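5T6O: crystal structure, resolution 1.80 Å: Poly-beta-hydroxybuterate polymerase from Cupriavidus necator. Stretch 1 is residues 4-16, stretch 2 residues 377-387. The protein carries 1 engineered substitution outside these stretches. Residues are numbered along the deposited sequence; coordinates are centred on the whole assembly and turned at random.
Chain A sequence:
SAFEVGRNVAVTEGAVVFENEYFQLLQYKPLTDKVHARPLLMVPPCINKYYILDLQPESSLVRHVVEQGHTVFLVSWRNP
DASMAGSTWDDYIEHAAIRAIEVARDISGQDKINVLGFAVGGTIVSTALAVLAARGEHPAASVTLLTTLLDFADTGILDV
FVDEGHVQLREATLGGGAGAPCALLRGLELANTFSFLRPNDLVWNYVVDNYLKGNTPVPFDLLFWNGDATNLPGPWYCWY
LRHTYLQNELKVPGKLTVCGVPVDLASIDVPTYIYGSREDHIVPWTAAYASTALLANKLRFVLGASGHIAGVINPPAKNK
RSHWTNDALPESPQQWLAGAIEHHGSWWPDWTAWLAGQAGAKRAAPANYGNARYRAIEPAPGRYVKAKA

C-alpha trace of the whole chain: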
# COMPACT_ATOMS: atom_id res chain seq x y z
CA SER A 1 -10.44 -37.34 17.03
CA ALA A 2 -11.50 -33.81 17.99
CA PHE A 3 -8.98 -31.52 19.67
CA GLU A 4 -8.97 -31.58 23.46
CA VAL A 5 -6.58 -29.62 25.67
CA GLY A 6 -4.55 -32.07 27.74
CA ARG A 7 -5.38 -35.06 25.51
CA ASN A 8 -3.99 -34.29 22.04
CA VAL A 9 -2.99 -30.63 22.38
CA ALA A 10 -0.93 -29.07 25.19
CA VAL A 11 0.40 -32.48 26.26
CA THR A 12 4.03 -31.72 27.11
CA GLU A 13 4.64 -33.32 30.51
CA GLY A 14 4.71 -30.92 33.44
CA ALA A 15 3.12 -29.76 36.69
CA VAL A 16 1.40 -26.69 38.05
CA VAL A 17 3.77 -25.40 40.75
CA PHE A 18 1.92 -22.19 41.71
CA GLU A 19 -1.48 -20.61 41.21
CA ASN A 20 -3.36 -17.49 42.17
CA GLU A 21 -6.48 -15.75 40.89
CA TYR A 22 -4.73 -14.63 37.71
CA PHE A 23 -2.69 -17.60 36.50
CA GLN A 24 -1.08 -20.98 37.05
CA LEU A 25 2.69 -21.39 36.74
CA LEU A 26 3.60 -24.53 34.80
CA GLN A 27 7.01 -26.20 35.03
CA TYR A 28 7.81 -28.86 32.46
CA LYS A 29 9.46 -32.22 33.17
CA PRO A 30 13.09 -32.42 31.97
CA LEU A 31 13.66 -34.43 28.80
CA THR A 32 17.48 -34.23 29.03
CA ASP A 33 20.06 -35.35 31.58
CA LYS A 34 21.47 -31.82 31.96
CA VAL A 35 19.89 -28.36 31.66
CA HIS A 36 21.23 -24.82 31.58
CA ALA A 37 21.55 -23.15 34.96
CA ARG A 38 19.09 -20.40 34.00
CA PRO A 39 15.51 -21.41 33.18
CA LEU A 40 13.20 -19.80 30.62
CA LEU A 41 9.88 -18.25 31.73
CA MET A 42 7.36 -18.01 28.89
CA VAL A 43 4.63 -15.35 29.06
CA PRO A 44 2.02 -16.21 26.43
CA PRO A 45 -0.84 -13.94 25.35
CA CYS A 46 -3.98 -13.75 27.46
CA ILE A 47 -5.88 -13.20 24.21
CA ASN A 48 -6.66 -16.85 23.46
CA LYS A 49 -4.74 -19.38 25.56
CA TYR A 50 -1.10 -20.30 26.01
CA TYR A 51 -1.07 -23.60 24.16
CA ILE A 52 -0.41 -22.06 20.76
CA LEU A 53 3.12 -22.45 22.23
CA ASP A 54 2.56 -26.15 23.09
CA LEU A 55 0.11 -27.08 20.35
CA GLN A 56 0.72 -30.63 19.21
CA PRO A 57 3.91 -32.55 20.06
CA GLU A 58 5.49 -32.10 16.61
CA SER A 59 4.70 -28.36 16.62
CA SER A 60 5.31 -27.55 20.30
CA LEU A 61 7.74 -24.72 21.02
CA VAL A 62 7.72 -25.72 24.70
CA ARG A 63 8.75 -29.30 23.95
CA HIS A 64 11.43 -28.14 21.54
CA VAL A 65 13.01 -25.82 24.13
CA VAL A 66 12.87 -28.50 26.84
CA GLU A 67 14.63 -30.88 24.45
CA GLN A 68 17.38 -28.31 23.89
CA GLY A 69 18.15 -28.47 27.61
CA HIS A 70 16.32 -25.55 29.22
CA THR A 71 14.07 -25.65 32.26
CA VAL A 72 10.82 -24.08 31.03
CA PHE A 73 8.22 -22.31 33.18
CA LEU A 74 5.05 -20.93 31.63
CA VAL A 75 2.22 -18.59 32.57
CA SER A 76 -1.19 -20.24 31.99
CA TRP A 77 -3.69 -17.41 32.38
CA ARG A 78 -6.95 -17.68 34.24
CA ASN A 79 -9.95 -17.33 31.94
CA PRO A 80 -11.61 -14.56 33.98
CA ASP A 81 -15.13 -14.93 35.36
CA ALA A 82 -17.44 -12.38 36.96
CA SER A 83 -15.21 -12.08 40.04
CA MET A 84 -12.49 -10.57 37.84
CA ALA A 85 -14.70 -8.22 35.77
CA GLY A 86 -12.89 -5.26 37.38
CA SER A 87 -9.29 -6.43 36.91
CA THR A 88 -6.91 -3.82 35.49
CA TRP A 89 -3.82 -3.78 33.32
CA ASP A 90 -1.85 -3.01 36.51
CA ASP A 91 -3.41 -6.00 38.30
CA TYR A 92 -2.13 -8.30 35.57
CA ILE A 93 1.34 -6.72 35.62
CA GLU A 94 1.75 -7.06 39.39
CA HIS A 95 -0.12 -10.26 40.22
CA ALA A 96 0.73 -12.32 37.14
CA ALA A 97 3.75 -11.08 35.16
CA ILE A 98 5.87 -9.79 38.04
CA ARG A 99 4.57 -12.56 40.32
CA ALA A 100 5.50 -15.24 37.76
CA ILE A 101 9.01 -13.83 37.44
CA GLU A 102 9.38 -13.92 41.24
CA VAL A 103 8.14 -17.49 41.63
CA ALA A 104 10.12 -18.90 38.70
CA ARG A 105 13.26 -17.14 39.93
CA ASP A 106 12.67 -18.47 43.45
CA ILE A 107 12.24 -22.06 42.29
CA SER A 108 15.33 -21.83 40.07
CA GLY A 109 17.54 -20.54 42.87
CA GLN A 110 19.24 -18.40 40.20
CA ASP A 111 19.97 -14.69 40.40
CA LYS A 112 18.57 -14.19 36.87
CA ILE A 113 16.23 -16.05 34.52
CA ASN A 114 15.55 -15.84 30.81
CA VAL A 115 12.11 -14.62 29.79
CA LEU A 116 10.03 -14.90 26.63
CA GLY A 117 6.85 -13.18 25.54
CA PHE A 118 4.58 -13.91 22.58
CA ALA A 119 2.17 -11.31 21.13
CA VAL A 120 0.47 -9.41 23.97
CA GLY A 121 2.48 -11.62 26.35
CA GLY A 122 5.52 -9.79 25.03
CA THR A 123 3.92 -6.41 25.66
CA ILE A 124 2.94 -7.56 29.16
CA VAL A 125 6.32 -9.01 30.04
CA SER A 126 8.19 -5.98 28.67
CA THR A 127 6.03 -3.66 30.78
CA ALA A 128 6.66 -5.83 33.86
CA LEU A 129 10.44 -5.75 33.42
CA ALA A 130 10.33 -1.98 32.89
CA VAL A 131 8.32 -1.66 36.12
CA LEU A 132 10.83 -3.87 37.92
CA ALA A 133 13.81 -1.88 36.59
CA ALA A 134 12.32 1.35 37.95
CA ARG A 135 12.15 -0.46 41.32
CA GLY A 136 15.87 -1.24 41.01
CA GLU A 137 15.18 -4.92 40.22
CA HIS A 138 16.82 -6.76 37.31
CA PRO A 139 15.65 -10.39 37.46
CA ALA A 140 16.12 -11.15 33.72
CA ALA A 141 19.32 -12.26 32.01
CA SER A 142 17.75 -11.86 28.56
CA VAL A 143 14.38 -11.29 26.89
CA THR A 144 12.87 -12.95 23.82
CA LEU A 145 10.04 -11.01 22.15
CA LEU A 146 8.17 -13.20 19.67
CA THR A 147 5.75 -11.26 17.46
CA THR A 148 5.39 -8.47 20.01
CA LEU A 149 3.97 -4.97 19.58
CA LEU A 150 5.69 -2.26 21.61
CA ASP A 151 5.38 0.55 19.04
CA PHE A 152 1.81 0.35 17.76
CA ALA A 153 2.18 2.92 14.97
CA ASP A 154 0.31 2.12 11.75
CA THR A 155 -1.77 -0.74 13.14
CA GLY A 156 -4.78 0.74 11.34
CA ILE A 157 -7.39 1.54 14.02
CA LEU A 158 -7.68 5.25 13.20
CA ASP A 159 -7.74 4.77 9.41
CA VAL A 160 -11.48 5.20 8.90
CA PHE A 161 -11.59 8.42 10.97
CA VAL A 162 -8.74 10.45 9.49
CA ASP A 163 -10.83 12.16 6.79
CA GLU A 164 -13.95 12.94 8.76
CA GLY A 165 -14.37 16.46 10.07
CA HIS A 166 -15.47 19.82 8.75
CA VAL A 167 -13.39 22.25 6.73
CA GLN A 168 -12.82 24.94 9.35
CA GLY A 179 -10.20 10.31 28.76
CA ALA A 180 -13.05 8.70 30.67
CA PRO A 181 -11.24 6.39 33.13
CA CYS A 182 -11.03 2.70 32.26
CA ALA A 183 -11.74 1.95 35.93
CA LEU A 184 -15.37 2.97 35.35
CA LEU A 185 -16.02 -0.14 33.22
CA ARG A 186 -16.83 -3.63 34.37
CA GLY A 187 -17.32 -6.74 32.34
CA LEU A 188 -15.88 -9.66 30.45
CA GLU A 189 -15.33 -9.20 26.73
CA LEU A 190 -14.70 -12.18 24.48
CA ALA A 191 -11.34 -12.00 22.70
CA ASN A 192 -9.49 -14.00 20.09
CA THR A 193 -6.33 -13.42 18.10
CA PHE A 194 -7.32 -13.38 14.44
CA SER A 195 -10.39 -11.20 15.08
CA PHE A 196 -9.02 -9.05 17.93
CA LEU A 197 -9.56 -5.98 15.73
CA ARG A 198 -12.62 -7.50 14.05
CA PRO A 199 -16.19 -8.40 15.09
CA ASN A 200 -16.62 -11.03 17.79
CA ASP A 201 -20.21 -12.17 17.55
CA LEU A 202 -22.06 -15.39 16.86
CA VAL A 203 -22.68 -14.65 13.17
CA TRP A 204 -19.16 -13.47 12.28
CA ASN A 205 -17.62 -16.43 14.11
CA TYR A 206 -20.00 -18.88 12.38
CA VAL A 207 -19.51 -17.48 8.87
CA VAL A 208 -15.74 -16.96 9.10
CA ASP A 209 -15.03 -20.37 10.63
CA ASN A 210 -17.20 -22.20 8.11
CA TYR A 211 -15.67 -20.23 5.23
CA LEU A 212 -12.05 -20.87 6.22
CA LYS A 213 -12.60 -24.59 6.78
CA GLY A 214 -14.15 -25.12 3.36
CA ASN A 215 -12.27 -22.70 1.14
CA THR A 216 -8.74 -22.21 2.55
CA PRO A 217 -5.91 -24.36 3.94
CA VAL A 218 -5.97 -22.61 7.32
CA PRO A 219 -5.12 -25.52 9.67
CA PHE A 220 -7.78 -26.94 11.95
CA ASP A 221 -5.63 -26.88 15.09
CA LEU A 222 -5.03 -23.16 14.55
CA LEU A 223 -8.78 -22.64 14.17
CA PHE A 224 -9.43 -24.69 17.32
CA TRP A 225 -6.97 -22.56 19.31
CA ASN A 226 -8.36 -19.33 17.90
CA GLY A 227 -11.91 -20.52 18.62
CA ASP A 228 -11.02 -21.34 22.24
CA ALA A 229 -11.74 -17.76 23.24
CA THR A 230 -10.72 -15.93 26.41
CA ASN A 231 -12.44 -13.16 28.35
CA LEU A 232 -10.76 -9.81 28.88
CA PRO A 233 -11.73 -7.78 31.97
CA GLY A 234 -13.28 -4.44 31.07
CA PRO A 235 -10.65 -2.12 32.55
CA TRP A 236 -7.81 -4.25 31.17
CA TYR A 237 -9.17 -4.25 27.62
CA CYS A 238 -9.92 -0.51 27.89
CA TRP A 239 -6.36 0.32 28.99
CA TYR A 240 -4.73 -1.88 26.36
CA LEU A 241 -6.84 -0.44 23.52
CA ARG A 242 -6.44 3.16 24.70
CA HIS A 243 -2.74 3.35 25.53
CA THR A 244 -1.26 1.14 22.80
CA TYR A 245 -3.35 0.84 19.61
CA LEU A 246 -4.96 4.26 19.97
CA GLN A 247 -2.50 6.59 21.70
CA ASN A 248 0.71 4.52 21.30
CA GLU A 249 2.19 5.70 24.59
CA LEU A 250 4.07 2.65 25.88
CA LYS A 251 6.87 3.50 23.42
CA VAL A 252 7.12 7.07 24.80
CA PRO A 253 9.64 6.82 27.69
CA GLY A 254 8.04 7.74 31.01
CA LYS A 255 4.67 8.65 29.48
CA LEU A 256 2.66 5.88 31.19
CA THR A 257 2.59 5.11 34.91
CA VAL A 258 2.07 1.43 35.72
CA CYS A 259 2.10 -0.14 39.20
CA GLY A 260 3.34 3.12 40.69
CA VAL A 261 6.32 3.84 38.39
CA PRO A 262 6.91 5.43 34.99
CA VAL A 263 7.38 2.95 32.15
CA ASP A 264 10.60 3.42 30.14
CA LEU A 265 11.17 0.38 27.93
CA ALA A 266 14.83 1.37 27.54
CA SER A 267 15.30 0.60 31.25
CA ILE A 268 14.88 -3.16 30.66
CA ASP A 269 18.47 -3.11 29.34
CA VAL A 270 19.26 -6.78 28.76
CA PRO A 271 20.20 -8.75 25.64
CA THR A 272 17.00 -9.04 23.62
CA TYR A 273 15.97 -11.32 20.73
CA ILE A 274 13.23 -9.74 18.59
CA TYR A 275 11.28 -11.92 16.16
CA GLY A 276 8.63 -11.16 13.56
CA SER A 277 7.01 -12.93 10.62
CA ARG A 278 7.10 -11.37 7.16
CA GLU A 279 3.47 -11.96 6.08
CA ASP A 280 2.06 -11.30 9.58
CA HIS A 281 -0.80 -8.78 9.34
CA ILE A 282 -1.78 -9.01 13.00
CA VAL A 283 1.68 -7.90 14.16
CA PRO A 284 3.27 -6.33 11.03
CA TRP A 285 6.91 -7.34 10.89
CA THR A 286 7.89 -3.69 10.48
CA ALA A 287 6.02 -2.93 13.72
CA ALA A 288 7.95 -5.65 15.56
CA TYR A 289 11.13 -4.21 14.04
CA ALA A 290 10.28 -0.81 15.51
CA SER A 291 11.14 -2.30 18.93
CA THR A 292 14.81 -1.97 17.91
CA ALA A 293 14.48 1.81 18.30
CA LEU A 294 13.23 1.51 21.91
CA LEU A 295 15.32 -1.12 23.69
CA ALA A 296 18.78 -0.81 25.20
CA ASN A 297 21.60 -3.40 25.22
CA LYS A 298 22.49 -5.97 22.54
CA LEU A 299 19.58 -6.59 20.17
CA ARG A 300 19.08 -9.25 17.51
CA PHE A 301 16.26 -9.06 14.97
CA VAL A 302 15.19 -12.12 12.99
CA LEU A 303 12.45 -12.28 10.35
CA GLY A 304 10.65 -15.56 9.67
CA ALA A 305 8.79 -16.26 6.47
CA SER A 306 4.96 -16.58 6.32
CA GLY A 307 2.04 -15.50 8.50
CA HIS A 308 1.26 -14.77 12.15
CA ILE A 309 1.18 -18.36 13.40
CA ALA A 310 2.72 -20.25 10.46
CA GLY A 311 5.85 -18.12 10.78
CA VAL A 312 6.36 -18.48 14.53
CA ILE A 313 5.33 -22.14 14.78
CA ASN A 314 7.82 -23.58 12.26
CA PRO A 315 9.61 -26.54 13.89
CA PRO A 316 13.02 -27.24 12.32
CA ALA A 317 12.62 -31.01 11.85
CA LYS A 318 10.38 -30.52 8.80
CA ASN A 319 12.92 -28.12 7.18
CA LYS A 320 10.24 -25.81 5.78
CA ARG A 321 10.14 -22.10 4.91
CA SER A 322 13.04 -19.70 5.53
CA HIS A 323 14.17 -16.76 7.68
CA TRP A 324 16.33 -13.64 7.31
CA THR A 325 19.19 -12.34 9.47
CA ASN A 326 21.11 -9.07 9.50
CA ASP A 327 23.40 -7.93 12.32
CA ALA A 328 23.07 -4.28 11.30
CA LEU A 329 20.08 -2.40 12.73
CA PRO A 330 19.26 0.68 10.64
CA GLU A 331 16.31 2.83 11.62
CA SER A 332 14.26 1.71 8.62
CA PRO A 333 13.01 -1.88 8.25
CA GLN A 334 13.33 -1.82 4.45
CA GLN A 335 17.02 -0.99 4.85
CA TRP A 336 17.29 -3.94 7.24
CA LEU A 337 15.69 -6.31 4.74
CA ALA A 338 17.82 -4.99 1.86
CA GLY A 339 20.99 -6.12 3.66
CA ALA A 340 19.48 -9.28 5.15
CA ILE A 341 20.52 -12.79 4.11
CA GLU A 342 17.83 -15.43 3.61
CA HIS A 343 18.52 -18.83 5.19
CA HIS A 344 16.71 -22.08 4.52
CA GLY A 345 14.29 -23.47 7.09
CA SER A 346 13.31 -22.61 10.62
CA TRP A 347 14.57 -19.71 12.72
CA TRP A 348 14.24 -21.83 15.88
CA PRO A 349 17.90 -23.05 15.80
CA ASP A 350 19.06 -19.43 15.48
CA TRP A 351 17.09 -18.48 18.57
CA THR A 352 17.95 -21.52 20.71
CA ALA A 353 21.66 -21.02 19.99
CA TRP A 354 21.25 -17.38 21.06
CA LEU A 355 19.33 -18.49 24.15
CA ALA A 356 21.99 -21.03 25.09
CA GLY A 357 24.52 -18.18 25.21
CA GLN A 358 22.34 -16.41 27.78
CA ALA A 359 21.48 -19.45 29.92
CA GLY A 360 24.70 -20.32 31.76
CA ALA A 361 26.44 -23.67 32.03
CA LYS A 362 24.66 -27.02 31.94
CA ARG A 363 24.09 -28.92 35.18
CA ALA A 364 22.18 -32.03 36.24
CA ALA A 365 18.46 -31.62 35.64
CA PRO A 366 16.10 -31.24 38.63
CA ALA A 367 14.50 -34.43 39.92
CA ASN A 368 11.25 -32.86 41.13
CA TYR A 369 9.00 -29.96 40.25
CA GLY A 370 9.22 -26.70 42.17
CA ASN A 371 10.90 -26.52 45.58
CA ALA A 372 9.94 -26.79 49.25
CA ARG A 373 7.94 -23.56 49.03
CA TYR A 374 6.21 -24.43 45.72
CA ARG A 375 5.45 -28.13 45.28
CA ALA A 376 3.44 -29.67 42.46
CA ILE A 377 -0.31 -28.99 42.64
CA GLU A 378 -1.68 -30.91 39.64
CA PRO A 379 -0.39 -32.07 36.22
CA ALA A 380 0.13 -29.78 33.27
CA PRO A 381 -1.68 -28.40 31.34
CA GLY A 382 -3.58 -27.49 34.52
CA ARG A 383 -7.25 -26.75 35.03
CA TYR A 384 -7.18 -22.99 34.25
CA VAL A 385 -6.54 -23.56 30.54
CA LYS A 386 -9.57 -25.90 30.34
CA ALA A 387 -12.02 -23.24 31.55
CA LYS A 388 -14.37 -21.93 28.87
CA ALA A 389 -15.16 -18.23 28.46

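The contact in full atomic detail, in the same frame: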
# COMPACT_ATOMS: atom_id res chain seq x y z
N GLU A 4 -8.63 -31.71 22.05
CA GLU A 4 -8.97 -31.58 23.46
C GLU A 4 -7.71 -31.23 24.24
O GLU A 4 -6.75 -32.00 24.22
CB GLU A 4 -9.61 -32.86 24.00
CG GLU A 4 -9.94 -32.78 25.48
CD GLU A 4 -10.48 -34.08 26.05
OE1 GLU A 4 -10.80 -35.00 25.27
OE2 GLU A 4 -10.57 -34.18 27.29
N VAL A 5 -7.74 -30.08 24.91
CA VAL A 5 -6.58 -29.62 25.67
C VAL A 5 -6.25 -30.65 26.74
O VAL A 5 -7.12 -31.07 27.51
CB VAL A 5 -6.88 -28.24 26.28
CG1 VAL A 5 -5.75 -27.79 27.20
CG2 VAL A 5 -7.11 -27.25 25.17
N GLY A 6 -4.99 -31.07 26.79
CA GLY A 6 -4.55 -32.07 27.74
C GLY A 6 -4.68 -33.50 27.26
O GLY A 6 -4.22 -34.41 27.96
N ARG A 7 -5.30 -33.73 26.11
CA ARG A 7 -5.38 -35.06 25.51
C ARG A 7 -4.56 -35.17 24.23
O ARG A 7 -3.72 -36.06 24.12
CB ARG A 7 -6.84 -35.44 25.22
CG ARG A 7 -6.99 -36.86 24.65
CD ARG A 7 -8.46 -37.27 24.48
NE ARG A 7 -9.10 -36.55 23.38
N ASN A 8 -4.79 -34.29 23.25
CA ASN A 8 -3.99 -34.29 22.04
C ASN A 8 -3.45 -32.91 21.67
O ASN A 8 -2.79 -32.77 20.63
CB ASN A 8 -4.79 -34.87 20.86
CG ASN A 8 -6.15 -34.22 20.69
OD1 ASN A 8 -6.35 -33.07 21.07
ND2 ASN A 8 -7.09 -34.96 20.12
N VAL A 9 -3.71 -31.89 22.48
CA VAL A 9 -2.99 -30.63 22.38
C VAL A 9 -2.59 -30.24 23.80
O VAL A 9 -3.25 -30.62 24.77
CB VAL A 9 -3.79 -29.50 21.68
CG1 VAL A 9 -4.22 -29.93 20.28
CG2 VAL A 9 -4.99 -29.08 22.50
N ALA A 10 -1.49 -29.51 23.90
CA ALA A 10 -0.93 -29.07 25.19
C ALA A 10 -0.62 -30.27 26.08
O ALA A 10 -1.04 -30.34 27.24
CB ALA A 10 -1.88 -28.09 25.89
N VAL A 11 0.15 -31.22 25.55
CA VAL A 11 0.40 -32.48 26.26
C VAL A 11 1.85 -32.61 26.72
O VAL A 11 2.23 -33.68 27.20
CB VAL A 11 -0.01 -33.69 25.41
CG1 VAL A 11 -1.52 -33.68 25.17
CG2 VAL A 11 0.76 -33.73 24.09
N THR A 12 2.67 -31.57 26.61
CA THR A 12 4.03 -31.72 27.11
C THR A 12 3.99 -31.93 28.62
O THR A 12 3.24 -31.26 29.33
CB THR A 12 4.89 -30.52 26.73
OG1 THR A 12 4.92 -30.42 25.30
CG2 THR A 12 6.35 -30.68 27.26
N GLU A 13 4.78 -32.89 29.12
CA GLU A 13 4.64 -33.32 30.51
C GLU A 13 5.15 -32.25 31.47
O GLU A 13 6.24 -31.70 31.28
CB GLU A 13 5.39 -34.64 30.73
CG GLU A 13 5.22 -35.22 32.15
CD GLU A 13 5.68 -36.67 32.28
OE1 GLU A 13 6.14 -37.25 31.28
OE2 GLU A 13 5.58 -37.22 33.41
N GLY A 14 4.35 -31.96 32.50
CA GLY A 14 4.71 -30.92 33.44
C GLY A 14 3.78 -30.93 34.64
O GLY A 14 2.94 -31.81 34.80
N ALA A 15 3.95 -29.91 35.50
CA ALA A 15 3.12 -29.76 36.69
C ALA A 15 2.84 -28.28 36.92
O ALA A 15 3.68 -27.42 36.64
CB ALA A 15 3.78 -30.35 37.93
N VAL A 16 1.64 -27.99 37.43
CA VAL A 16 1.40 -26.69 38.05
C VAL A 16 2.17 -26.62 39.35
O VAL A 16 2.03 -27.51 40.21
CB VAL A 16 -0.11 -26.47 38.30
CG1 VAL A 16 -0.36 -25.16 39.09
CG2 VAL A 16 -0.93 -26.50 37.00
N ILE A 377 1.10 -29.08 42.27
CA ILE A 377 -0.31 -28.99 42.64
C ILE A 377 -1.15 -29.98 41.86
O ILE A 377 -1.99 -30.68 42.42
CB ILE A 377 -0.80 -27.54 42.41
CG1 ILE A 377 -0.13 -26.59 43.40
CG2 ILE A 377 -2.32 -27.46 42.49
CD1 ILE A 377 -0.39 -25.09 43.09
N GLU A 378 -0.94 -30.05 40.55
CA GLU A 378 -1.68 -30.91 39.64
C GLU A 378 -0.90 -30.98 38.33
O GLU A 378 -0.01 -30.15 38.11
CB GLU A 378 -3.10 -30.36 39.40
CG GLU A 378 -3.08 -29.05 38.61
CD GLU A 378 -4.43 -28.34 38.54
OE1 GLU A 378 -5.34 -28.71 39.30
OE2 GLU A 378 -4.58 -27.41 37.73
N PRO A 379 -1.17 -31.96 37.47
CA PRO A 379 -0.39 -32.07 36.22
C PRO A 379 -0.67 -30.95 35.24
O PRO A 379 -1.78 -30.40 35.18
CB PRO A 379 -0.84 -33.42 35.64
CG PRO A 379 -1.51 -34.16 36.79
CD PRO A 379 -2.16 -33.05 37.59
N ALA A 380 0.35 -30.61 34.46
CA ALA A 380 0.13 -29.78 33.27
C ALA A 380 -0.83 -30.56 32.36
O ALA A 380 -0.81 -31.79 32.34
CB ALA A 380 1.44 -29.49 32.57
N PRO A 381 -1.67 -29.85 31.59
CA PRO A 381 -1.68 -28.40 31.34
C PRO A 381 -2.38 -27.57 32.42
O PRO A 381 -2.42 -26.35 32.28
CB PRO A 381 -2.42 -28.29 30.00
CG PRO A 381 -3.35 -29.48 30.01
CD PRO A 381 -2.57 -30.57 30.68
N GLY A 382 -2.89 -28.21 33.48
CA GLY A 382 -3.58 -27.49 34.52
C GLY A 382 -5.05 -27.24 34.20
O GLY A 382 -5.49 -27.33 33.05
N ARG A 383 -5.82 -26.92 35.24
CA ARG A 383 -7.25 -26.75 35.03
C ARG A 383 -7.63 -25.35 34.52
O ARG A 383 -8.70 -25.21 33.92
CB ARG A 383 -8.02 -27.07 36.33
CG ARG A 383 -7.89 -26.04 37.43
CD ARG A 383 -8.39 -26.60 38.78
NE ARG A 383 -8.36 -25.58 39.82
CZ ARG A 383 -7.28 -25.24 40.52
NH1 ARG A 383 -6.11 -25.85 40.30
NH2 ARG A 383 -7.36 -24.28 41.43
N TYR A 384 -6.79 -24.32 34.74
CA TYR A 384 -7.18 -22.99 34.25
C TYR A 384 -7.38 -22.99 32.74
O TYR A 384 -8.35 -22.42 32.24
CB TYR A 384 -6.15 -21.91 34.61
CG TYR A 384 -6.13 -21.47 36.07
CD1 TYR A 384 -6.66 -22.28 37.08
CD2 TYR A 384 -5.56 -20.25 36.43
CE1 TYR A 384 -6.63 -21.89 38.40
CE2 TYR A 384 -5.53 -19.84 37.77
CZ TYR A 384 -6.06 -20.67 38.75
OH TYR A 384 -6.02 -20.29 40.06
N VAL A 385 -6.47 -23.64 32.00
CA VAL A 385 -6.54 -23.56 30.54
C VAL A 385 -7.77 -24.29 30.00
O VAL A 385 -8.18 -24.03 28.86
CB VAL A 385 -5.24 -24.11 29.91
CG1 VAL A 385 -5.15 -25.62 30.13
CG2 VAL A 385 -5.15 -23.74 28.41
N LYS A 386 -8.38 -25.17 30.79
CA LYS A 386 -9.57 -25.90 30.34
C LYS A 386 -10.86 -25.12 30.54
O LYS A 386 -11.91 -25.55 30.05
CB LYS A 386 -9.67 -27.25 31.08
CG LYS A 386 -8.46 -28.14 30.83
CD LYS A 386 -8.50 -29.43 31.68
CE LYS A 386 -7.23 -30.24 31.44
NZ LYS A 386 -7.19 -31.52 32.19
N ALA A 387 -10.81 -23.99 31.24
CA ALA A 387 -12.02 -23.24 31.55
C ALA A 387 -12.50 -22.49 30.31
O ALA A 387 -11.71 -21.78 29.66
CB ALA A 387 -11.78 -22.26 32.70
O HOH W 1 1.45 -33.37 32.19

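How do two segments more than 360 residues apart come together? They run antiparallel where they are closest: Gly-14 to Val-16 begins a strand, and the chain from Ile-377 to Ala-380 lies along it in a short pairing. Three backbone hydrogen bonds hold it. The amide N of Ala-380 donates to Gly-14 O at 2.9 Å, Val-16 N donates to Glu-378 O at 2.8 Å, and Ile-377 N donates to Val-16 O, also at 2.8 Å.

What happens between these bonds? Ala-15 and Pro-379 face each other as a non-hydrogen-bonded pair, their CA atoms 4.2 Å apart and their side chains diverging. Proline has no amide hydrogen to donate, so this position costs the pairing nothing. Water 1 adds a bridge, accepting from Gly-14 N at 3.2 Å and donating to Ala-380 O at 2.8 Å.

Which side chains meet beside the strand pairing? Val-16 is covered most. Val-16 CG1 lies 4.0 Å from Ile-377 CD1, while Val-16 CG2 packs 3.7 Å from Glu-378 CG, using the aliphatic part of an acidic side chain. The carboxylate of Glu-378 is engaged within its own stretch, where Glu-378 OE1 forms a salt bridge with Arg-383 NH1 at 3.1 Å. Val-16 CG2 also sits 3.8 Å from Gly-382 CA, where a side chain on the glycine would clash with it.

What fills the other end of the contact? Beyond Ala-380, a cis peptide bond precedes Pro-381, whose ring meets an apolar patch: Pro-381 CG lies 3.6 Å from Gly-6 CA and 4.1 Å from Val-5 CG1, and Pro-381 CB is 4.2 Å from Ala-10 CB. Val-5 CG1 also reaches Val-385 CG1 at 3.7 Å. These contacts are van der Waals packing, complementing the backbone bonds at the strand.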